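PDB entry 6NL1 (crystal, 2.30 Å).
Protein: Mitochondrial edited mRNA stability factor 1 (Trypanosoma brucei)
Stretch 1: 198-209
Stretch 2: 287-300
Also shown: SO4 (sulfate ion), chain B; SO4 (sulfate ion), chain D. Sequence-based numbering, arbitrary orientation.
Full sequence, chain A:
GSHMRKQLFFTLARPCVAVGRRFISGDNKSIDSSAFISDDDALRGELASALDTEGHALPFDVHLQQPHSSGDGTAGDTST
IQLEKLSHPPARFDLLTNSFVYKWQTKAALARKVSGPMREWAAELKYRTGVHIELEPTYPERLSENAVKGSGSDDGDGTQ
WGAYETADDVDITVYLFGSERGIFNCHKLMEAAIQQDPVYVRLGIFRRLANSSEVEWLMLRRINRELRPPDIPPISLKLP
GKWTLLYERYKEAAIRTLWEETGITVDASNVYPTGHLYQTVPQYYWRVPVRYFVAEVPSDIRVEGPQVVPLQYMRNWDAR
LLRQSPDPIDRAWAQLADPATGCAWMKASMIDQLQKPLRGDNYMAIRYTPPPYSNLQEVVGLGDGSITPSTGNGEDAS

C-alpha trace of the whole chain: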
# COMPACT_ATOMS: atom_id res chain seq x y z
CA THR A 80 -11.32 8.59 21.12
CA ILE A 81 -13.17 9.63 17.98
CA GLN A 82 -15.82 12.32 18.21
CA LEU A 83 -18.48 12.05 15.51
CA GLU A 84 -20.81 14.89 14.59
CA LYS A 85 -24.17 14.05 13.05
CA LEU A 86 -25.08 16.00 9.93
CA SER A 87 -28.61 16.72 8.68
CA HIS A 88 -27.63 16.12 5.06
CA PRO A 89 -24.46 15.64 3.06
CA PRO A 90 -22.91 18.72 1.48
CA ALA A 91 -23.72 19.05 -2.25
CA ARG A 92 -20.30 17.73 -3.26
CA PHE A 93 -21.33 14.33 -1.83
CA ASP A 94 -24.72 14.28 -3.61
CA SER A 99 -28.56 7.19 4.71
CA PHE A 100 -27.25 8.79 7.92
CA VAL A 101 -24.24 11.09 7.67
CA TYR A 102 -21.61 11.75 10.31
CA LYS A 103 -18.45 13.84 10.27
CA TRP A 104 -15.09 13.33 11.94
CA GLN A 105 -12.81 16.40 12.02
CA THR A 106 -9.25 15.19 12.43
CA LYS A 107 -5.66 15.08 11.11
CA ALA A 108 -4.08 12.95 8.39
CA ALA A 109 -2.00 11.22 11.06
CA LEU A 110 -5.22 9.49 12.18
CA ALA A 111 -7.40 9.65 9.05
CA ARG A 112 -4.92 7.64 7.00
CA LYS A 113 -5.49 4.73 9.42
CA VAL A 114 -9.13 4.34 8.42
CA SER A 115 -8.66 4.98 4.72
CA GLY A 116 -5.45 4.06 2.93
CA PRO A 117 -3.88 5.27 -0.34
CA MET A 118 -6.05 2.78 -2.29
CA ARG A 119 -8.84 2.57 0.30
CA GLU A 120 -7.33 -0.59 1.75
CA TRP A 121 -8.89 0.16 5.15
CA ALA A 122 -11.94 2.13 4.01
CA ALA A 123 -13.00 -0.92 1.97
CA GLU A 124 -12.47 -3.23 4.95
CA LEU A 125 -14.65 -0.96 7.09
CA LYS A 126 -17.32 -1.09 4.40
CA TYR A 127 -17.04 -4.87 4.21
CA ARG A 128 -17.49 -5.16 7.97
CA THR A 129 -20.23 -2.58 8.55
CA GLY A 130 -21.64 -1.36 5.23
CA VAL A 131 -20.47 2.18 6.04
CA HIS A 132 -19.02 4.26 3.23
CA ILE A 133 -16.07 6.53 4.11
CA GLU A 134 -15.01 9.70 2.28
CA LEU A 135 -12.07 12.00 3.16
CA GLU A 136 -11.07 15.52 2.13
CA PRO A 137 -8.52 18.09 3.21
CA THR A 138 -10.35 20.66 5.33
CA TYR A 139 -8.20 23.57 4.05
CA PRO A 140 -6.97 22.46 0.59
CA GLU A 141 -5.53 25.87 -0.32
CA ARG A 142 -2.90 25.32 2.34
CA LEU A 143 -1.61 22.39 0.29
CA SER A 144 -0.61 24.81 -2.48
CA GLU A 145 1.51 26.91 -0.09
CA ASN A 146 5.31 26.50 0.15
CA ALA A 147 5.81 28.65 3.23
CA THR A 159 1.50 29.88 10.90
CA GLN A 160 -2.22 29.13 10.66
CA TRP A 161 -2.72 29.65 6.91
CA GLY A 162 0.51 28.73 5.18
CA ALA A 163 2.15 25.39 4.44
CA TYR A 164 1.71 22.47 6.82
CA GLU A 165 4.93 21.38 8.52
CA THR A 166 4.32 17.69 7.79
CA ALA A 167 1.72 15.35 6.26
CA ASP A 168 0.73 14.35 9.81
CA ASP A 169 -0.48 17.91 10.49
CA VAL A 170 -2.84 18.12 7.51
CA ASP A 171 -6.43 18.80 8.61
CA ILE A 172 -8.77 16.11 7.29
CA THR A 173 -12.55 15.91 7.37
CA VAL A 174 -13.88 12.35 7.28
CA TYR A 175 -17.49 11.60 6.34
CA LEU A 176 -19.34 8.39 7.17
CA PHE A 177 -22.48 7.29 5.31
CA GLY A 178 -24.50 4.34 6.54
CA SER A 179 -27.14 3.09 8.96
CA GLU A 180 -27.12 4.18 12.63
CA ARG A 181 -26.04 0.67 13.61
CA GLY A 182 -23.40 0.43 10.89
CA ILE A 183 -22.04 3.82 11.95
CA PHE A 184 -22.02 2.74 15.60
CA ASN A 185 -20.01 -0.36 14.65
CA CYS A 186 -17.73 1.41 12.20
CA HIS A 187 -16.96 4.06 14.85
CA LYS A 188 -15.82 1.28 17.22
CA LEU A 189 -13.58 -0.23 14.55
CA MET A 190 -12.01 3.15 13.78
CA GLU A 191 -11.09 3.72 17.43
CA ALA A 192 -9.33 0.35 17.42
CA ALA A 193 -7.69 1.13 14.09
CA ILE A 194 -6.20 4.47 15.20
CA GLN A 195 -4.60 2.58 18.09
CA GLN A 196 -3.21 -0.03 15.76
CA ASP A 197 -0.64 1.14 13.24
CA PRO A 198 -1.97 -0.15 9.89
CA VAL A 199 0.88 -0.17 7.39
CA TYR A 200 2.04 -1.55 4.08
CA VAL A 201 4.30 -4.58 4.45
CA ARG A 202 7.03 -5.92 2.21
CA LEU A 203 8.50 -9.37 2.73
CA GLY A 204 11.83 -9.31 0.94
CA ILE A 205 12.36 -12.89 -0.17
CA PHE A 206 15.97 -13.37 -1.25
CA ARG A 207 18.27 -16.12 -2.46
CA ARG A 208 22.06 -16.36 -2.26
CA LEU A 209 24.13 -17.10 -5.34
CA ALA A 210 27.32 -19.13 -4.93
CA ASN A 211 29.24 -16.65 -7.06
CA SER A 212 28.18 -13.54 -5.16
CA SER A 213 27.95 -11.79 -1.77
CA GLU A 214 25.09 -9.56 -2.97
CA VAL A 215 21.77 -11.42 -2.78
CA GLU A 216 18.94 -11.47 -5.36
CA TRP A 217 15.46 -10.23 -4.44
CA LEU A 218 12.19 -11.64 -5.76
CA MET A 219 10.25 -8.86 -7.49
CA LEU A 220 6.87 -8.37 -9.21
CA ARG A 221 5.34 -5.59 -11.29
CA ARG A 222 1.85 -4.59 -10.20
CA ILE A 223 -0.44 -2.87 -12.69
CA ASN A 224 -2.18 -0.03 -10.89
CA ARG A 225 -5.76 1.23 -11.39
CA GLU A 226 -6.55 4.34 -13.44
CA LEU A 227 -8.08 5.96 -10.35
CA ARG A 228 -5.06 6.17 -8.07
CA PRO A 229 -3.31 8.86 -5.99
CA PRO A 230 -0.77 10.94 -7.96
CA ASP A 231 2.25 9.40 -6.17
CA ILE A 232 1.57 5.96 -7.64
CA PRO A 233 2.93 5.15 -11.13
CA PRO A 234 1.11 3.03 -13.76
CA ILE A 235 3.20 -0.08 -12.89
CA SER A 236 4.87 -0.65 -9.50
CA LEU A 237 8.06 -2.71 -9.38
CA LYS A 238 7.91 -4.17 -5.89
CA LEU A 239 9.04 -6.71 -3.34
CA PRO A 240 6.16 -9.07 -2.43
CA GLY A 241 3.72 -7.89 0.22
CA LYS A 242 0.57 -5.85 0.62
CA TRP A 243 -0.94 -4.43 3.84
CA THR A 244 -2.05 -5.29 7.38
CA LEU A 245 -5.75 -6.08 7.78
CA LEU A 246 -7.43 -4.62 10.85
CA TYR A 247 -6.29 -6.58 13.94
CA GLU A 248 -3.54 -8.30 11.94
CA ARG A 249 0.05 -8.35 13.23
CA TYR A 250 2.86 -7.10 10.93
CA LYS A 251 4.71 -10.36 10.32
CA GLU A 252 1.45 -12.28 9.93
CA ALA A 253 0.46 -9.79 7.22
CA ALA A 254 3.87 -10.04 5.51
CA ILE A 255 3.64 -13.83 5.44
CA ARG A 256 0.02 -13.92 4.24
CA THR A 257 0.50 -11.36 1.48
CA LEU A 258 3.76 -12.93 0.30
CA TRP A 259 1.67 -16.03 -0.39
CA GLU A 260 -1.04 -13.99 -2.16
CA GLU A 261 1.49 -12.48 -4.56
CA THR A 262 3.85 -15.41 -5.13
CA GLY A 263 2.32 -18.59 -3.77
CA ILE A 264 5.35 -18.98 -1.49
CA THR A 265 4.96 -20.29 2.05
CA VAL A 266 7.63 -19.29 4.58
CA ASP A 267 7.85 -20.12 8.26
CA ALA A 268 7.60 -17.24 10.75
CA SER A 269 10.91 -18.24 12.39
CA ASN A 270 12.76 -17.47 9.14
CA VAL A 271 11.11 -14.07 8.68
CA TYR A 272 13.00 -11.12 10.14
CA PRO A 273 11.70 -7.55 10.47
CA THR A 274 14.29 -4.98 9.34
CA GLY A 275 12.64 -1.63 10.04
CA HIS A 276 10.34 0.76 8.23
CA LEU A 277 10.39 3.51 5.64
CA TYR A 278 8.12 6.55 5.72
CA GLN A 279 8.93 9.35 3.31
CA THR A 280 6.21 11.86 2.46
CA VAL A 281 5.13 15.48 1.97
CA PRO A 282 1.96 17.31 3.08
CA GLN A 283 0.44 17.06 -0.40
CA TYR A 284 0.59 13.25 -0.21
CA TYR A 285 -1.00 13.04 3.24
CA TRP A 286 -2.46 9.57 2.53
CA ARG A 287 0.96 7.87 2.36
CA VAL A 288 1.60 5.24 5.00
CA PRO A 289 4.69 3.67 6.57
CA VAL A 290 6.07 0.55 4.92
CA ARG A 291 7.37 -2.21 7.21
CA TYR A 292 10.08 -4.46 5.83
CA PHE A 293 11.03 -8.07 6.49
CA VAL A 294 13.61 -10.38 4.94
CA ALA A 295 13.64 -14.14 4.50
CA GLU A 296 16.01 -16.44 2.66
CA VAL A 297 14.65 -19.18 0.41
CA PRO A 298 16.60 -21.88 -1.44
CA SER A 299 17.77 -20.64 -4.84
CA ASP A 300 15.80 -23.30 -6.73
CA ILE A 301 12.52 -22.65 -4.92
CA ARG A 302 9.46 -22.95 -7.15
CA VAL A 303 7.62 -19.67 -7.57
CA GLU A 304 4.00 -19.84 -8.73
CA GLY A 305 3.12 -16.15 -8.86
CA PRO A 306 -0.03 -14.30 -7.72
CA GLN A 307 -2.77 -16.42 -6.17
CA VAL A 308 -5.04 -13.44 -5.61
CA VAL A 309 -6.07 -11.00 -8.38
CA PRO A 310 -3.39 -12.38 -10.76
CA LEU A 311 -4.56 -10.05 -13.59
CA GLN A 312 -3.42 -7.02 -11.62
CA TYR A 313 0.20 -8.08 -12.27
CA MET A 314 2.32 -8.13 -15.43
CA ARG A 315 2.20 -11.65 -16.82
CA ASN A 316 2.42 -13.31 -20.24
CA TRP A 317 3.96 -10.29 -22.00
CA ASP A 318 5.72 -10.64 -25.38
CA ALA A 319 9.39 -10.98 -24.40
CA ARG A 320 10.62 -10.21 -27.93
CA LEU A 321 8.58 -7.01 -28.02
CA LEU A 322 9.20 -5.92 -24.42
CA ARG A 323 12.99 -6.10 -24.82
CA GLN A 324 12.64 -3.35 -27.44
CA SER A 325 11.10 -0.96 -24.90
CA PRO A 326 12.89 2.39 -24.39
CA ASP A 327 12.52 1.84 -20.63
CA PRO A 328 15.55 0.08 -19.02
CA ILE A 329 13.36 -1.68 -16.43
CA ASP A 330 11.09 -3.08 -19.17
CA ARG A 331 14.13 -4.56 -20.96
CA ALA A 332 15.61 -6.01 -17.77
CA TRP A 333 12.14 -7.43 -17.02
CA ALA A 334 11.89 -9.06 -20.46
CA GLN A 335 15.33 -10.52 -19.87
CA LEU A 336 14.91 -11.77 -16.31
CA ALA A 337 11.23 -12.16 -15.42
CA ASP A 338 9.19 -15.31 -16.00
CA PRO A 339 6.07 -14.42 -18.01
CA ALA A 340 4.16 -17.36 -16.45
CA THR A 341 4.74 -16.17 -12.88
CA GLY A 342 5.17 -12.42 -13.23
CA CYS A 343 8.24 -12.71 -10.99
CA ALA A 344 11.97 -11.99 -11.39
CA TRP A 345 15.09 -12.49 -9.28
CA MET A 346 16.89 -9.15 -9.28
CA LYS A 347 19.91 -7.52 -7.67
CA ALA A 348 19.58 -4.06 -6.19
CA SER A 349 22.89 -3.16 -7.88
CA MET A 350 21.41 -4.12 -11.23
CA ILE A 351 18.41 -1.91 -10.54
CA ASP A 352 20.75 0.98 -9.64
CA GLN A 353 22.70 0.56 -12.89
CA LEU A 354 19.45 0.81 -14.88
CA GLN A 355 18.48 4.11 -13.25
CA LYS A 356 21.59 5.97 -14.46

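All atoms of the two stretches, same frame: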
# COMPACT_ATOMS: atom_id res chain seq x y z
N PRO A 198 -1.85 0.54 11.18
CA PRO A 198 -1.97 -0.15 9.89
C PRO A 198 -0.89 0.36 8.96
O PRO A 198 -0.66 1.57 8.89
CB PRO A 198 -3.35 0.29 9.37
CG PRO A 198 -4.08 0.80 10.56
CD PRO A 198 -3.02 1.38 11.46
N VAL A 199 -0.22 -0.55 8.26
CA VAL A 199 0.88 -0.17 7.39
C VAL A 199 0.89 -1.06 6.16
O VAL A 199 0.22 -2.09 6.12
CB VAL A 199 2.24 -0.34 8.11
CG1 VAL A 199 2.36 0.62 9.30
CG2 VAL A 199 2.40 -1.80 8.57
N TYR A 200 1.66 -0.66 5.15
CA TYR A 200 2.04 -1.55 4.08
C TYR A 200 3.14 -2.46 4.61
O TYR A 200 3.91 -2.07 5.50
CB TYR A 200 2.58 -0.75 2.89
CG TYR A 200 1.52 -0.09 2.02
CD1 TYR A 200 1.88 0.80 1.02
CD2 TYR A 200 0.17 -0.39 2.18
CE1 TYR A 200 0.93 1.39 0.20
CE2 TYR A 200 -0.80 0.19 1.37
CZ TYR A 200 -0.41 1.08 0.38
OH TYR A 200 -1.36 1.68 -0.43
N VAL A 201 3.23 -3.67 4.08
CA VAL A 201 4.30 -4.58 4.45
C VAL A 201 4.97 -5.10 3.20
O VAL A 201 4.32 -5.29 2.16
CB VAL A 201 3.79 -5.79 5.29
CG1 VAL A 201 3.31 -5.30 6.64
CG2 VAL A 201 2.70 -6.59 4.54
N ARG A 202 6.27 -5.32 3.29
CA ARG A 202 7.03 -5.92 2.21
C ARG A 202 7.86 -7.04 2.81
O ARG A 202 8.59 -6.84 3.78
CB ARG A 202 7.92 -4.88 1.52
CG ARG A 202 7.17 -3.77 0.79
CD ARG A 202 6.32 -4.31 -0.38
NE ARG A 202 5.66 -3.22 -1.09
CZ ARG A 202 4.42 -2.79 -0.84
NH1 ARG A 202 3.69 -3.36 0.12
NH2 ARG A 202 3.91 -1.80 -1.54
N LEU A 203 7.70 -8.25 2.28
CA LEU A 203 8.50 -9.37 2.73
C LEU A 203 9.53 -9.63 1.65
O LEU A 203 9.23 -10.26 0.64
CB LEU A 203 7.64 -10.62 2.99
CG LEU A 203 8.15 -11.54 4.11
CD1 LEU A 203 7.24 -12.76 4.33
CD2 LEU A 203 9.58 -11.99 3.84
N GLY A 204 10.74 -9.12 1.87
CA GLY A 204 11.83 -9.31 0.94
C GLY A 204 12.38 -10.73 0.96
O GLY A 204 13.25 -11.08 1.76
N ILE A 205 11.84 -11.55 0.07
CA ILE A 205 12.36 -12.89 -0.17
C ILE A 205 13.64 -12.76 -0.97
O ILE A 205 13.67 -12.04 -1.97
CB ILE A 205 11.33 -13.72 -0.95
CG1 ILE A 205 10.15 -14.06 -0.04
CG2 ILE A 205 11.94 -14.99 -1.45
CD1 ILE A 205 10.50 -15.06 1.05
N PHE A 206 14.70 -13.43 -0.53
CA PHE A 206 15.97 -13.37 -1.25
C PHE A 206 16.63 -14.74 -1.35
O PHE A 206 16.37 -15.64 -0.55
CB PHE A 206 16.93 -12.34 -0.61
CG PHE A 206 17.52 -12.79 0.73
CD1 PHE A 206 16.89 -12.48 1.93
CD2 PHE A 206 18.71 -13.52 0.77
CE1 PHE A 206 17.43 -12.89 3.16
CE2 PHE A 206 19.26 -13.92 1.99
CZ PHE A 206 18.61 -13.62 3.18
N ARG A 207 17.47 -14.91 -2.36
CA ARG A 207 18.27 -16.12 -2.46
C ARG A 207 19.74 -15.72 -2.57
O ARG A 207 20.07 -14.62 -3.03
CB ARG A 207 17.85 -16.97 -3.66
CG ARG A 207 18.14 -16.32 -5.02
CD ARG A 207 17.79 -17.25 -6.18
NE ARG A 207 18.06 -16.64 -7.47
CZ ARG A 207 17.83 -17.23 -8.64
NH1 ARG A 207 17.32 -18.45 -8.68
NH2 ARG A 207 18.12 -16.60 -9.77
N ARG A 208 20.62 -16.61 -2.14
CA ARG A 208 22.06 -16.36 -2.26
C ARG A 208 22.63 -17.11 -3.45
O ARG A 208 22.32 -18.28 -3.67
CB ARG A 208 22.77 -16.81 -0.98
CG ARG A 208 22.26 -16.14 0.28
CD ARG A 208 23.15 -16.48 1.48
NE ARG A 208 22.61 -15.94 2.72
CZ ARG A 208 22.81 -14.69 3.16
NH1 ARG A 208 23.56 -13.84 2.45
NH2 ARG A 208 22.26 -14.30 4.30
N LEU A 209 23.44 -16.43 -4.25
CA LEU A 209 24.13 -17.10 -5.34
C LEU A 209 25.53 -17.48 -4.89
O LEU A 209 26.18 -16.75 -4.13
CB LEU A 209 24.17 -16.19 -6.57
N ARG A 287 -0.12 8.86 2.41
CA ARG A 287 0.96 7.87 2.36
C ARG A 287 1.15 7.23 3.71
O ARG A 287 1.05 7.90 4.74
CB ARG A 287 2.27 8.50 1.94
CG ARG A 287 2.29 9.00 0.52
CD ARG A 287 3.72 9.45 0.14
NE ARG A 287 4.04 8.76 -1.08
CZ ARG A 287 5.12 8.03 -1.29
NH1 ARG A 287 6.07 7.93 -0.37
NH2 ARG A 287 5.23 7.43 -2.46
N VAL A 288 1.44 5.93 3.73
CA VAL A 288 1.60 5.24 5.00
C VAL A 288 3.01 4.67 5.13
O VAL A 288 3.72 4.50 4.14
CB VAL A 288 0.59 4.08 5.15
CG1 VAL A 288 -0.83 4.62 5.15
CG2 VAL A 288 0.79 3.06 4.02
N PRO A 289 3.42 4.37 6.37
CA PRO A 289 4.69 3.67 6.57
C PRO A 289 4.68 2.29 5.89
O PRO A 289 3.65 1.63 5.76
CB PRO A 289 4.77 3.51 8.09
CG PRO A 289 3.90 4.63 8.65
CD PRO A 289 2.76 4.71 7.65
N VAL A 290 5.86 1.88 5.45
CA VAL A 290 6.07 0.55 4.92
C VAL A 290 7.00 -0.21 5.86
O VAL A 290 8.10 0.25 6.15
CB VAL A 290 6.70 0.62 3.51
CG1 VAL A 290 6.92 -0.77 2.98
CG2 VAL A 290 5.82 1.45 2.55
N ARG A 291 6.55 -1.37 6.35
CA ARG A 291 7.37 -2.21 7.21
C ARG A 291 8.00 -3.34 6.41
O ARG A 291 7.33 -4.04 5.64
CB ARG A 291 6.53 -2.80 8.35
CG ARG A 291 6.04 -1.77 9.33
CD ARG A 291 6.40 -2.18 10.73
NE ARG A 291 6.82 -1.04 11.54
CZ ARG A 291 7.09 -1.11 12.83
NH1 ARG A 291 6.98 -2.27 13.47
NH2 ARG A 291 7.46 -0.02 13.49
N TYR A 292 9.30 -3.51 6.61
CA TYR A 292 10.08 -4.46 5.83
C TYR A 292 10.47 -5.68 6.64
O TYR A 292 10.65 -5.61 7.87
CB TYR A 292 11.33 -3.77 5.27
CG TYR A 292 11.00 -2.83 4.14
CD1 TYR A 292 10.96 -3.29 2.82
CD2 TYR A 292 10.66 -1.51 4.39
CE1 TYR A 292 10.62 -2.44 1.78
CE2 TYR A 292 10.31 -0.65 3.35
CZ TYR A 292 10.29 -1.12 2.05
OH TYR A 292 9.96 -0.28 1.01
N PHE A 293 10.58 -6.80 5.93
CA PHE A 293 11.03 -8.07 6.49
C PHE A 293 11.95 -8.69 5.46
O PHE A 293 11.85 -8.36 4.27
CB PHE A 293 9.83 -9.00 6.72
CG PHE A 293 8.81 -8.45 7.69
CD1 PHE A 293 8.82 -8.85 9.02
CD2 PHE A 293 7.85 -7.53 7.26
CE1 PHE A 293 7.89 -8.35 9.92
CE2 PHE A 293 6.92 -7.02 8.15
CZ PHE A 293 6.93 -7.43 9.48
N VAL A 294 12.85 -9.57 5.89
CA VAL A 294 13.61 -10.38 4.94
C VAL A 294 13.48 -11.85 5.29
O VAL A 294 13.28 -12.21 6.45
CB VAL A 294 15.11 -10.03 4.91
CG1 VAL A 294 15.32 -8.58 4.46
CG2 VAL A 294 15.77 -10.31 6.27
N ALA A 295 13.58 -12.70 4.27
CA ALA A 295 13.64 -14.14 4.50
C ALA A 295 14.38 -14.79 3.34
O ALA A 295 14.15 -14.47 2.17
CB ALA A 295 12.24 -14.73 4.63
N GLU A 296 15.28 -15.71 3.68
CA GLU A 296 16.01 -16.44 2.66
C GLU A 296 15.21 -17.67 2.24
O GLU A 296 14.62 -18.35 3.08
CB GLU A 296 17.39 -16.87 3.16
CG GLU A 296 18.16 -17.67 2.12
CD GLU A 296 19.60 -17.96 2.50
OE1 GLU A 296 20.07 -17.51 3.57
OE2 GLU A 296 20.27 -18.65 1.70
N VAL A 297 15.18 -17.93 0.94
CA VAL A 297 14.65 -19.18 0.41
C VAL A 297 15.74 -19.90 -0.40
O VAL A 297 16.72 -19.28 -0.83
CB VAL A 297 13.40 -18.95 -0.47
CG1 VAL A 297 12.29 -18.35 0.36
CG2 VAL A 297 13.73 -18.07 -1.67
N PRO A 298 15.59 -21.22 -0.60
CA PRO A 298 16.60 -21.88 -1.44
C PRO A 298 16.54 -21.33 -2.86
O PRO A 298 15.48 -20.92 -3.33
CB PRO A 298 16.21 -23.37 -1.36
CG PRO A 298 14.85 -23.42 -0.77
CD PRO A 298 14.64 -22.16 0.02
N SER A 299 17.68 -21.31 -3.54
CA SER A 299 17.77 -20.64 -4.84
C SER A 299 16.91 -21.29 -5.91
O SER A 299 16.51 -20.63 -6.88
CB SER A 299 19.23 -20.55 -5.30
OG SER A 299 19.76 -21.84 -5.52
N ASP A 300 16.60 -22.57 -5.75
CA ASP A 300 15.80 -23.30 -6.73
C ASP A 300 14.34 -23.44 -6.32
O ASP A 300 13.63 -24.30 -6.83
CB ASP A 300 16.42 -24.67 -7.02
CG ASP A 300 16.32 -25.62 -5.83
OD1 ASP A 300 16.53 -26.84 -6.01
OD2 ASP A 300 16.01 -25.16 -4.70
S SO4 B . 9.03 -1.76 -2.31
O1 SO4 B . 8.39 -3.03 -2.64
O2 SO4 B . 7.96 -0.80 -2.04
O3 SO4 B . 9.91 -1.87 -1.16
O4 SO4 B . 9.84 -1.31 -3.44
S SO4 D . 16.94 -19.17 -12.39
O1 SO4 D . 16.95 -20.09 -13.53
O2 SO4 D . 15.72 -18.37 -12.41
O3 SO4 D . 17.01 -19.95 -11.16
O4 SO4 D . 18.12 -18.31 -12.48
O HOH W 1 19.55 -18.92 -0.83
O HOH W 2 19.93 -15.87 5.94

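The one salt bridge between the stretches joins Arg 208 and Glu 296, whose opposite charges attract, with Arg 208 NE 3.1 Å from Glu 296 OE1. Two waters also link Arg 208 to Glu 296, one through Arg 208 N and Glu 296 OE2, the other through Arg 208 NH2 and Glu 296 OE1. Nearby, Arg 207 NH1 donates to Ser 299 O at 2.9 Å. The same guanidinium binds a sulfate, with Arg 207 NH1 2.9 Å from its O3. A second sulfate accepts from Tyr 292 OH (2.7 Å to O3) and only weakly from Arg 202 NE.

The backbones form a parallel pair of strands, Tyr 200 facing Val 290 and Phe 206 facing Glu 296. Alternate residues of stretch 1 use both N and O. Thus Arg 202 N donates to Arg 291 O (2.9 Å), and Arg 202 O accepts from Phe 293 N (2.9 Å). Tyr 200, Gly 204 and Phe 206 repeat this pattern.

Side chains alternate between the two faces. On one, Val 288 CG2 sits over the Tyr 200 ring and Glu 296 CB over the Phe 206 ring, both CH-pi contacts. The other is held by van der Waals packing: Leu 203 CD2 meets Ala 295 CB at 3.9 Å. Ile 205 CG2 also packs 3.6 Å from Val 297 CG2, one residue past the last bridge.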